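Iron transport multicopper oxidase FET3 (Saccharomyces cerevisiae, PDB 1ZPU) oxidises ferrous iron to the ferric form with copper and dioxygen for high-affinity import through the FTR1 permease, and also has cuprous oxidase activity. Local coordinates at residues E206-T211 against V238-K243; D216-E221 against P433-T438. All blocks are in the same frame, centred on the assembly; numbering follows the deposited sequence.

Contact 1: E206-T211 against V238-K243; sequences EDHEMT and VLVHTK
His-208 points toward 238-243, with CG anti to the carbonyl carbon (chi1 -72°), and meets Lys-243, whose chain bends at chi2 (-148°), where CD turns. Further out, Lys-243 CE lies over one face of the ring, offset toward the rim, 3.8 Å from His-208 CE1, a CH-pi contact. One step further, Lys-243 NZ bonds Asp-207 O at 2.9 Å, in the carbonyl plane and on a lone pair. The ring's rotation is fixed at both nitrogens: His-208 ND1 donates almost straight to Glu-206 O at 2.8 Å, and His-208 NE2 bonds Tyr-278 OH. An alanine here would probably leave Glu-206 O without its imidazole donor and open a gap beside Lys-243 CE. Thr-211 and Leu-239 then form an antiparallel hydrogen-bonded pair, evidenced by Thr-211 N to Leu-239 O (2.9 Å) and Leu-239 N to Thr-211 O (2.8 Å). Beside it, Met-210 CB packs on Val-238 CG1 at 3.6 Å. Strands 210-215 and 235-241 are inner neighbours in a sheet of the second plastocyanin-like domain, flanked by 218-225 and 187-194, while His-208 meets Phe-250 edge-to-face and touches Met-276 of strand 271-277 in the other sheet.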
ATOM      1  N   GLU A 206      15.851  17.178  12.922  1.00 68.86           N
ATOM      2  CA  GLU A 206      16.951  17.637  13.759  1.00 69.05           C
ATOM      3  C   GLU A 206      16.429  18.298  15.024  1.00 69.17           C
ATOM      4  O   GLU A 206      15.572  19.186  14.948  1.00 68.88           O
ATOM      5  CB  GLU A 206      17.834  18.607  12.980  1.00 69.09           C
ATOM      6  CG  GLU A 206      18.984  19.172  13.764  1.00 68.68           C
ATOM      7  CD  GLU A 206      19.710  20.284  13.032  1.00 69.42           C
ATOM      8  OE1 GLU A 206      20.608  20.900  13.647  1.00 71.55           O
ATOM      9  OE2 GLU A 206      19.385  20.558  11.858  1.00 69.02           O
ATOM     10  N   ASP A 207      16.929  17.820  16.172  1.00 69.41           N
ATOM     11  CA  ASP A 207      16.614  18.356  17.507  1.00 69.57           C
ATOM     12  C   ASP A 207      15.137  18.437  17.886  1.00 69.43           C
ATOM     13  O   ASP A 207      14.774  19.216  18.766  1.00 69.54           O
ATOM     14  CB  ASP A 207      17.255  19.729  17.701  1.00 69.82           C
ATOM     15  CG  ASP A 207      18.719  19.633  17.988  1.00 71.14           C
ATOM     16  OD1 ASP A 207      19.538  20.084  17.141  1.00 72.44           O
ATOM     17  OD2 ASP A 207      19.044  19.076  19.061  1.00 72.59           O
ATOM     18  N   HIS A 208      14.289  17.648  17.231  1.00 69.21           N
ATOM     19  CA  HIS A 208      12.878  17.591  17.589  1.00 69.06           C
ATOM     20  C   HIS A 208      12.436  16.151  17.759  1.00 69.29           C
ATOM     21  O   HIS A 208      12.567  15.339  16.851  1.00 69.63           O
ATOM     22  CB  HIS A 208      12.000  18.231  16.512  1.00 69.04           C
ATOM     23  CG  HIS A 208      12.089  19.725  16.437  1.00 68.28           C
ATOM     24  ND1 HIS A 208      13.212  20.387  15.993  1.00 68.00           N
ATOM     25  CD2 HIS A 208      11.166  20.682  16.691  1.00 67.59           C
ATOM     26  CE1 HIS A 208      12.990  21.688  16.010  1.00 67.79           C
ATOM     27  NE2 HIS A 208      11.758  21.893  16.436  1.00 67.65           N
ATOM     28  N   GLU A 209      11.885  15.836  18.920  1.00 69.55           N
ATOM     29  CA  GLU A 209      11.285  14.528  19.139  1.00 69.64           C
ATOM     30  C   GLU A 209       9.938  14.431  18.440  1.00 69.34           C
ATOM     31  O   GLU A 209       9.297  15.449  18.161  1.00 69.16           O
ATOM     32  CB  GLU A 209      11.121  14.263  20.636  1.00 69.89           C
ATOM     33  CG  GLU A 209      12.345  13.615  21.252  1.00 71.06           C
ATOM     34  CD  GLU A 209      12.332  13.608  22.768  1.00 72.21           C
ATOM     35  OE1 GLU A 209      11.303  13.998  23.373  1.00 73.24           O
ATOM     36  OE2 GLU A 209      13.363  13.208  23.352  1.00 72.78           O
ATOM     37  N   MET A 210       9.519  13.198  18.166  1.00 69.29           N
ATOM     38  CA  MET A 210       8.228  12.929  17.530  1.00 69.18           C
ATOM     39  C   MET A 210       7.392  11.996  18.380  1.00 69.18           C
ATOM     40  O   MET A 210       7.871  10.946  18.819  1.00 69.26           O
ATOM     41  CB  MET A 210       8.426  12.317  16.157  1.00 68.89           C
ATOM     42  CG  MET A 210       9.120  13.229  15.210  1.00 68.86           C
ATOM     43  SD  MET A 210       9.338  12.497  13.601  1.00 69.18           S
ATOM     44  CE  MET A 210      10.354  11.067  13.948  1.00 68.91           C
ATOM     45  N   THR A 211       6.144  12.390  18.620  1.00 69.16           N
ATOM     46  CA  THR A 211       5.232  11.579  19.423  1.00 69.16           C
ATOM     47  C   THR A 211       4.226  10.890  18.525  1.00 69.20           C
ATOM     48  O   THR A 211       3.321  11.524  17.983  1.00 69.58           O
ATOM     49  CB  THR A 211       4.488  12.410  20.455  1.00 69.13           C
ATOM     50  OG1 THR A 211       5.424  13.262  21.130  1.00 69.89           O
ATOM     51  CG2 THR A 211       3.803  11.494  21.462  1.00 68.78           C
ATOM     52  N   VAL A 238       2.069  11.977  13.779  1.00 69.41           N
ATOM     53  CA  VAL A 238       3.049  12.311  14.787  1.00 69.31           C
ATOM     54  C   VAL A 238       2.781  13.725  15.305  1.00 69.29           C
ATOM     55  O   VAL A 238       2.480  14.647  14.525  1.00 69.31           O
ATOM     56  CB  VAL A 238       4.463  12.170  14.140  1.00 69.61           C
ATOM     57  CG1 VAL A 238       5.391  13.291  14.512  1.00 69.71           C
ATOM     58  CG2 VAL A 238       5.065  10.802  14.438  1.00 70.08           C
ATOM     59  N   LEU A 239       2.848  13.884  16.623  1.00 69.05           N
ATOM     60  CA  LEU A 239       2.816  15.195  17.245  1.00 68.84           C
ATOM     61  C   LEU A 239       4.239  15.739  17.320  1.00 68.73           C
ATOM     62  O   LEU A 239       5.163  15.004  17.672  1.00 68.67           O
ATOM     63  CB  LEU A 239       2.229  15.098  18.663  1.00 69.10           C
ATOM     64  CG  LEU A 239       0.738  14.850  18.912  1.00 68.49           C
ATOM     65  CD1 LEU A 239       0.517  14.417  20.341  1.00 67.57           C
ATOM     66  CD2 LEU A 239      -0.089  16.082  18.618  1.00 68.40           C
ATOM     67  N   VAL A 240       4.405  17.017  16.986  1.00 68.65           N
ATOM     68  CA  VAL A 240       5.692  17.700  17.074  1.00 68.77           C
ATOM     69  C   VAL A 240       5.469  19.041  17.745  1.00 69.09           C
ATOM     70  O   VAL A 240       4.644  19.836  17.285  1.00 69.26           O
ATOM     71  CB  VAL A 240       6.324  17.914  15.676  1.00 68.66           C
ATOM     72  CG1 VAL A 240       7.520  18.837  15.754  1.00 68.60           C
ATOM     73  CG2 VAL A 240       6.742  16.582  15.069  1.00 68.84           C
ATOM     74  N   HIS A 241       6.180  19.287  18.842  1.00 69.26           N
ATOM     75  CA  HIS A 241       6.060  20.561  19.527  1.00 69.47           C
ATOM     76  C   HIS A 241       7.301  21.410  19.275  1.00 69.36           C
ATOM     77  O   HIS A 241       8.434  20.978  19.539  1.00 69.33           O
ATOM     78  CB  HIS A 241       5.784  20.379  21.027  1.00 69.81           C
ATOM     79  CG  HIS A 241       5.361  21.644  21.727  1.00 71.44           C
ATOM     80  ND1 HIS A 241       4.154  22.270  21.482  1.00 72.33           N
ATOM     81  CD2 HIS A 241       5.978  22.387  22.677  1.00 72.61           C
ATOM     82  CE1 HIS A 241       4.053  23.349  22.238  1.00 72.25           C
ATOM     83  NE2 HIS A 241       5.143  23.439  22.979  1.00 73.07           N
ATOM     84  N   THR A 242       7.066  22.617  18.765  1.00 69.17           N
ATOM     85  CA  THR A 242       8.130  23.524  18.359  1.00 68.94           C
ATOM     86  C   THR A 242       8.736  24.272  19.551  1.00 69.01           C
ATOM     87  O   THR A 242       8.086  24.436  20.585  1.00 69.02           O
ATOM     88  CB  THR A 242       7.628  24.512  17.269  1.00 68.85           C
ATOM     89  OG1 THR A 242       6.591  25.338  17.800  1.00 68.28           O
ATOM     90  CG2 THR A 242       7.080  23.752  16.056  1.00 68.53           C
ATOM     91  N   LYS A 243       9.980  24.718  19.379  1.00 68.93           N
ATOM     92  CA  LYS A 243      10.767  25.377  20.409  1.00 68.79           C
ATOM     93  C   LYS A 243      10.358  26.829  20.611  1.00 68.99           C
ATOM     94  O   LYS A 243       9.617  27.380  19.806  1.00 68.96           O
ATOM     95  CB  LYS A 243      12.245  25.322  20.022  1.00 68.39           C
ATOM     96  CG  LYS A 243      12.683  23.977  19.504  1.00 68.51           C
ATOM     97  CD  LYS A 243      14.132  23.645  19.824  1.00 68.37           C
ATOM     98  CE  LYS A 243      14.373  22.156  19.535  1.00 69.56           C
ATOM     99  NZ  LYS A 243      15.593  21.557  20.180  1.00 69.48           N
TER

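Contact 2: D216-E221 against P433-T438; sequences DGITTE and PMRRDT
Asp-216 and Arg-436 carry this contact, the carboxylate being gripped side-on by two guanidinium nitrogens. Arg-436 NE reaches Asp-216 OD1 at 3.0 Å and Arg-436 NH2 reaches Asp-216 OD2 at 2.8 Å, both nearly straight. The acid lies at the guanidinium edge, but the two groups are not coplanar: their planes are 62° apart, and both nitrogens approach from above the carboxylate plane, NE by 68°. That leaves the anti lone pair of Asp-216 OD1 to the backbone N of Asp-437, 3.1 Å away. Thr-438 N adds a weak bond to the same oxygen at 3.0 Å. Ile-218 adds van der Waals contact, its CG1 lying 3.6 Å from the backbone Arg-435 O. With chi1 at 63°, Arg-436 CG lies 3.8 Å from Asp-216 OD1.

In the next shell, Arg-436 NH1 is held by a salt bridge to Asp-299 and a bond to Tyr-236 OH. Arg-235 serves both acids, its backbone N bonding Asp-216 OD2 and its NH2 forming a salt bridge with Asp-437 OD1. Beyond Asp-437 lies the copper cluster: Asp-437 OD2 bonds NE2 of His-62, a type 3 ligand, and Asp-437 O bonds ND1 of His-395, a type 2 ligand. The Asp-216 bond to Asp-437 N therefore bears on a second-shell residue of that cluster and is consistent with a part in positioning it.

Asp-216 and Gly-217, both with positive phi, form the tight turn joining strands 210-215 and 218-225. Strand 218-225 is an outermost strand of the second domain's sheet; strand 434-436, next to 401-406, is outermost in a third-domain sheet. With no beta bridge between the two segments, the domains are joined here by the Asp-216 carboxylate, bonded to the Arg-436 side chain and to backbone N-H groups.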
ATOM      1  N   ASP A 216      -1.468   3.918  10.274  1.00 69.28           N
ATOM      2  CA  ASP A 216      -2.434   3.354   9.319  1.00 69.48           C
ATOM      3  C   ASP A 216      -3.890   3.503   9.767  1.00 69.64           C
ATOM      4  O   ASP A 216      -4.646   2.522   9.759  1.00 69.86           O
ATOM      5  CB  ASP A 216      -2.136   1.865   9.033  1.00 69.26           C
ATOM      6  CG  ASP A 216      -0.738   1.626   8.435  1.00 70.02           C
ATOM      7  OD1 ASP A 216      -0.429   0.456   8.092  1.00 70.34           O
ATOM      8  OD2 ASP A 216       0.052   2.589   8.313  1.00 69.12           O
ATOM      9  N   GLY A 217      -4.281   4.704  10.186  1.00 69.56           N
ATOM     10  CA  GLY A 217      -5.671   4.928  10.626  1.00 69.40           C
ATOM     11  C   GLY A 217      -6.027   4.478  12.039  1.00 69.32           C
ATOM     12  O   GLY A 217      -7.128   4.762  12.521  1.00 69.53           O
ATOM     13  N   ILE A 218      -5.104   3.785  12.709  1.00 69.12           N
ATOM     14  CA  ILE A 218      -5.313   3.273  14.081  1.00 68.94           C
ATOM     15  C   ILE A 218      -4.654   4.194  15.126  1.00 68.91           C
ATOM     16  O   ILE A 218      -3.420   4.261  15.209  1.00 69.03           O
ATOM     17  CB  ILE A 218      -4.741   1.821  14.216  1.00 68.78           C
ATOM     18  CG1 ILE A 218      -5.439   0.841  13.247  1.00 68.98           C
ATOM     19  CG2 ILE A 218      -4.743   1.320  15.668  1.00 68.64           C
ATOM     20  CD1 ILE A 218      -6.959   0.682  13.407  1.00 67.97           C
ATOM     21  N   THR A 219      -5.464   4.914  15.905  1.00 68.78           N
ATOM     22  CA  THR A 219      -4.934   5.787  16.968  1.00 68.91           C
ATOM     23  C   THR A 219      -4.153   4.984  18.009  1.00 69.11           C
ATOM     24  O   THR A 219      -4.587   3.918  18.465  1.00 69.11           O
ATOM     25  CB  THR A 219      -6.028   6.604  17.725  1.00 68.94           C
ATOM     26  OG1 THR A 219      -6.840   7.330  16.803  1.00 69.11           O
ATOM     27  CG2 THR A 219      -5.395   7.595  18.696  1.00 68.49           C
ATOM     28  N   THR A 220      -3.010   5.523  18.401  1.00 69.23           N
ATOM     29  CA  THR A 220      -2.117   4.829  19.304  1.00 69.58           C
ATOM     30  C   THR A 220      -1.906   5.609  20.618  1.00 69.33           C
ATOM     31  O   THR A 220      -2.238   6.793  20.700  1.00 69.41           O
ATOM     32  CB  THR A 220      -0.778   4.463  18.565  1.00 69.70           C
ATOM     33  OG1 THR A 220      -0.013   3.555  19.366  1.00 72.85           O
ATOM     34  CG2 THR A 220       0.064   5.677  18.280  1.00 69.13           C
ATOM     35  N   GLU A 221      -1.396   4.932  21.645  1.00 69.21           N
ATOM     36  CA  GLU A 221      -0.890   5.611  22.845  1.00 69.27           C
ATOM     37  C   GLU A 221       0.394   6.317  22.454  1.00 69.26           C
ATOM     38  O   GLU A 221       1.184   5.789  21.657  1.00 69.35           O
ATOM     39  CB  GLU A 221      -0.558   4.621  23.966  1.00 69.13           C
ATOM     40  CG  GLU A 221      -1.701   3.697  24.404  1.00 70.06           C
ATOM     41  CD  GLU A 221      -2.685   4.336  25.389  1.00 70.94           C
ATOM     42  OE1 GLU A 221      -2.576   5.555  25.679  1.00 71.25           O
ATOM     43  OE2 GLU A 221      -3.580   3.600  25.868  1.00 70.59           O
ATOM     44  N   PRO A 433      -2.272  -6.845  20.694  1.00 69.42           N
ATOM     45  CA  PRO A 433      -1.382  -6.645  19.560  1.00 69.35           C
ATOM     46  C   PRO A 433      -1.601  -5.316  18.880  1.00 69.44           C
ATOM     47  O   PRO A 433      -2.701  -4.766  18.926  1.00 69.69           O
ATOM     48  CB  PRO A 433      -1.782  -7.763  18.591  1.00 69.37           C
ATOM     49  CG  PRO A 433      -2.545  -8.733  19.399  1.00 69.33           C
ATOM     50  CD  PRO A 433      -3.235  -7.925  20.430  1.00 69.57           C
ATOM     51  N   MET A 434      -0.546  -4.821  18.247  1.00 69.32           N
ATOM     52  CA  MET A 434      -0.624  -3.656  17.392  1.00 69.20           C
ATOM     53  C   MET A 434      -1.528  -3.987  16.205  1.00 69.21           C
ATOM     54  O   MET A 434      -1.692  -5.157  15.857  1.00 69.30           O
ATOM     55  CB  MET A 434       0.790  -3.280  16.943  1.00 69.05           C
ATOM     56  CG  MET A 434       0.873  -2.235  15.865  1.00 69.39           C
ATOM     57  SD  MET A 434       0.878  -2.970  14.217  1.00 70.06           S
ATOM     58  CE  MET A 434       2.609  -3.316  13.935  1.00 68.39           C
ATOM     59  N   ARG A 435      -2.121  -2.959  15.602  1.00 69.17           N
ATOM     60  CA  ARG A 435      -2.966  -3.116  14.426  1.00 68.98           C
ATOM     61  C   ARG A 435      -2.596  -2.098  13.346  1.00 69.32           C
ATOM     62  O   ARG A 435      -2.367  -0.916  13.650  1.00 69.62           O
ATOM     63  CB  ARG A 435      -4.431  -2.949  14.810  1.00 68.65           C
ATOM     64  CG  ARG A 435      -5.173  -4.239  15.028  1.00 68.30           C
ATOM     65  CD  ARG A 435      -6.035  -4.176  16.277  1.00 67.50           C
ATOM     66  NE  ARG A 435      -6.887  -2.992  16.333  1.00 66.34           N
ATOM     67  CZ  ARG A 435      -7.160  -2.337  17.455  1.00 66.06           C
ATOM     68  NH1 ARG A 435      -6.638  -2.752  18.603  1.00 66.26           N
ATOM     69  NH2 ARG A 435      -7.944  -1.270  17.435  1.00 65.58           N
ATOM     70  N   ARG A 436      -2.541  -2.561  12.094  1.00 69.16           N
ATOM     71  CA  ARG A 436      -2.334  -1.693  10.945  1.00 68.95           C
ATOM     72  C   ARG A 436      -2.696  -2.418   9.652  1.00 69.36           C
ATOM     73  O   ARG A 436      -3.150  -3.567   9.701  1.00 69.34           O
ATOM     74  CB  ARG A 436      -0.899  -1.166  10.908  1.00 68.84           C
ATOM     75  CG  ARG A 436       0.231  -2.201  10.732  1.00 69.25           C
ATOM     76  CD  ARG A 436       1.607  -1.524  10.848  1.00 68.16           C
ATOM     77  NE  ARG A 436       1.568  -0.205  10.228  1.00 67.56           N
ATOM     78  CZ  ARG A 436       2.472   0.750  10.394  1.00 67.84           C
ATOM     79  NH1 ARG A 436       3.523   0.559  11.171  1.00 68.38           N
ATOM     80  NH2 ARG A 436       2.321   1.905   9.768  1.00 67.77           N
ATOM     81  N   ASP A 437      -2.504  -1.758   8.505  1.00 69.49           N
ATOM     82  CA  ASP A 437      -2.855  -2.369   7.226  1.00 69.69           C
ATOM     83  C   ASP A 437      -1.640  -2.730   6.378  1.00 69.67           C
ATOM     84  O   ASP A 437      -1.761  -3.403   5.359  1.00 69.84           O
ATOM     85  CB  ASP A 437      -3.875  -1.524   6.448  1.00 69.97           C
ATOM     86  CG  ASP A 437      -3.339  -0.159   6.054  1.00 71.09           C
ATOM     87  OD1 ASP A 437      -4.057   0.828   6.332  1.00 72.34           O
ATOM     88  OD2 ASP A 437      -2.226  -0.073   5.463  1.00 70.33           O
ATOM     89  N   THR A 438      -0.465  -2.297   6.809  1.00 69.57           N
ATOM     90  CA  THR A 438       0.736  -2.529   6.029  1.00 69.28           C
ATOM     91  C   THR A 438       1.883  -2.786   6.994  1.00 69.03           C
ATOM     92  O   THR A 438       2.105  -2.017   7.918  1.00 68.72           O
ATOM     93  CB  THR A 438       1.013  -1.329   5.087  1.00 69.60           C
ATOM     94  OG1 THR A 438      -0.186  -1.021   4.348  1.00 70.06           O
ATOM     95  CG2 THR A 438       2.157  -1.619   4.121  1.00 69.02           C
TER

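Contacts 1 and 2 stand 21 Å apart between centres and about 6 Å between nearest atoms, without touching. Strand 210-215 runs from one to the other: it begins at contact 1 and leads into the turn at Asp-216. Strand 235-241 also spans them, since Arg-235, which bonds Asp-216 and Asp-437, lies at the opposite end from the Val-238 to His-241 part used in contact 1. Their settings differ. Contact 1 is internal to the second domain and away from the copper sites, with the Thr-211 side chain about 9 Å from a bound N-acetylglucosamine. Contact 2 joins two domains, and its Asp-437 side chain lies about 6 Å from a copper ion.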